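Local structure of putative uncharacterized protein (Campylobacter jejuni subsp. jejuni, 4NPX) at residues P40-F44 and Y103-G107. The protein is of unknown function, a small all-helical member of the DUF2018 family whose assembly contains two copies of the chain. Numbering follows the deposited sequence.
Sequences PKEKF and YIELG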
loop_
_atom_site.group_PDB
_atom_site.type_symbol
_atom_site.label_atom_id
_atom_site.label_comp_id
_atom_site.label_asym_id
_atom_site.label_seq_id
_atom_site.Cartn_x
_atom_site.Cartn_y
_atom_site.Cartn_z
ATOM N N PRO A 40 -6.528 7.873 13.696
ATOM C CA PRO A 40 -5.892 8.062 12.433
ATOM C C PRO A 40 -6.392 7.044 11.449
ATOM O O PRO A 40 -6.619 7.410 10.333
ATOM C CB PRO A 40 -4.416 7.785 12.729
ATOM C CG PRO A 40 -4.256 8.267 14.140
ATOM C CD PRO A 40 -5.571 8.099 14.816
ATOM N N LYS A 41 -6.632 5.810 11.865
ATOM C CA LYS A 41 -7.125 4.821 10.944
ATOM C C LYS A 41 -8.468 5.196 10.387
ATOM O O LYS A 41 -8.666 5.150 9.175
ATOM C CB LYS A 41 -7.206 3.478 11.639
ATOM C CG LYS A 41 -7.617 2.345 10.712
ATOM C CD LYS A 41 -7.403 0.986 11.389
ATOM C CE LYS A 41 -8.032 0.891 12.755
ATOM N NZ LYS A 41 -7.712 -0.464 13.300
ATOM N N GLU A 42 -9.396 5.503 11.288
ATOM C CA GLU A 42 -10.774 5.930 10.914
ATOM C C GLU A 42 -10.724 7.169 10.000
ATOM O O GLU A 42 -11.367 7.184 8.990
ATOM C CB GLU A 42 -11.617 6.216 12.152
ATOM C CG GLU A 42 -11.901 4.972 12.986
ATOM C CD GLU A 42 -12.399 5.272 14.398
ATOM O OE1 GLU A 42 -12.400 6.448 14.843
ATOM O OE2 GLU A 42 -12.773 4.298 15.075
ATOM N N LYS A 43 -9.883 8.145 10.293
ATOM C CA LYS A 43 -9.819 9.292 9.423
ATOM C C LYS A 43 -9.267 8.927 8.006
ATOM O O LYS A 43 -9.779 9.395 6.975
ATOM C CB LYS A 43 -8.995 10.363 10.077
ATOM C CG LYS A 43 -9.114 11.742 9.439
ATOM C CD LYS A 43 -8.232 12.707 10.224
ATOM C CE LYS A 43 -8.270 14.127 9.700
ATOM N NZ LYS A 43 -7.820 14.173 8.300
ATOM N N PHE A 44 -8.257 8.061 7.940
ATOM C CA PHE A 44 -7.737 7.657 6.611
ATOM C C PHE A 44 -8.783 6.972 5.790
ATOM O O PHE A 44 -8.919 7.195 4.589
ATOM C CB PHE A 44 -6.536 6.744 6.789
ATOM C CG PHE A 44 -6.126 6.042 5.545
ATOM C CD1 PHE A 44 -5.403 6.713 4.588
ATOM C CD2 PHE A 44 -6.414 4.718 5.379
ATOM C CE1 PHE A 44 -4.990 6.052 3.451
ATOM C CE2 PHE A 44 -5.989 4.037 4.238
ATOM C CZ PHE A 44 -5.271 4.736 3.299
ATOM N N TYR A 103 -1.152 6.104 7.763
ATOM C CA TYR A 103 -2.509 6.655 7.692
ATOM C C TYR A 103 -2.439 8.181 7.538
ATOM O O TYR A 103 -3.100 8.744 6.670
ATOM C CB TYR A 103 -3.382 6.296 8.915
ATOM C CG TYR A 103 -3.573 4.808 9.121
ATOM C CD1 TYR A 103 -3.887 3.958 8.064
ATOM C CD2 TYR A 103 -3.548 4.272 10.373
ATOM C CE1 TYR A 103 -4.010 2.583 8.242
ATOM C CE2 TYR A 103 -3.696 2.883 10.569
ATOM C CZ TYR A 103 -3.937 2.042 9.489
ATOM O OH TYR A 103 -4.119 0.641 9.693
ATOM N N ILE A 104 -1.676 8.845 8.409
ATOM C CA ILE A 104 -1.522 10.281 8.329
ATOM C C ILE A 104 -0.974 10.806 6.997
ATOM O O ILE A 104 -1.609 11.632 6.371
ATOM C CB ILE A 104 -0.686 10.785 9.527
ATOM C CG1 ILE A 104 -1.461 10.462 10.796
ATOM C CG2 ILE A 104 -0.471 12.263 9.397
ATOM C CD1 ILE A 104 -0.697 10.646 12.089
ATOM N N GLU A 105 0.144 10.250 6.569
ATOM C CA GLU A 105 0.933 10.614 5.372
ATOM C C GLU A 105 0.083 10.442 4.123
ATOM O O GLU A 105 -0.061 11.323 3.305
ATOM C CB GLU A 105 2.162 9.632 5.190
ATOM C CG GLU A 105 2.682 9.672 3.712
ATOM C CD GLU A 105 3.113 8.359 3.049
ATOM O OE1 GLU A 105 3.061 7.255 3.653
ATOM O OE2 GLU A 105 3.505 8.441 1.844
ATOM N N LEU A 106 -0.482 9.273 3.965
ATOM C CA LEU A 106 -1.275 9.035 2.738
ATOM C C LEU A 106 -2.585 9.868 2.720
ATOM O O LEU A 106 -3.039 10.321 1.672
ATOM C CB LEU A 106 -1.547 7.548 2.522
ATOM C CG LEU A 106 -0.414 6.613 2.140
ATOM C CD1 LEU A 106 -0.964 5.180 1.945
ATOM C CD2 LEU A 106 0.264 7.145 0.877
ATOM N N GLY A 107 -3.206 10.058 3.873
ATOM C CA GLY A 107 -4.436 10.883 3.932
ATOM C C GLY A 107 -4.166 12.332 3.503
ATOM O O GLY A 107 -4.999 12.894 2.765
#
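Tyr-103 lays one face of its ring against Lys-41, whose CA sits 4.0 Å from the ring centroid, close to the ring normal, a CH-pi contact made by backbone. With CG of Lys-41 opposite its backbone N (chi1 -176°), the aliphatic chain runs alongside the tyrosine in the same direction: CB reaches Tyr-103 CE2 at 3.7 Å, and CD comes equally near Tyr-103 OH. A bend at chi3 then leads the amine away, across to a salt bridge with Glu-61 of the second subunit, while the methylenes line the tyrosine of their own chain. The side chain of Phe-44 runs across that of Tyr-103 at about a right angle, with CD2 3.8 Å from Tyr-103 CD1, yet the ring planes are inclined by 35°, an oblique pairing. Further out, Phe-44 CE1 meets Leu-106 CB at 3.9 Å, and the ring edge faces Gly-107 N, an amide already hydrogen-bonded to Tyr-103 O. Here lies the nearest CA pair, Phe-44 CA to Gly-107 CA at 5.3 Å. Pro-40 CB rests 4.2 Å from Tyr-103 CB. Leu-106 continues the apolar layer to Val-59 and Phe-63 of helix 53-76 and to Phe-64 of the second subunit. The 40-44 and 103-107 segments thus exemplify near-parallel helix packing, their axes at 23°, where the first and last helices of an all-helical fold meet beside its dimer interface.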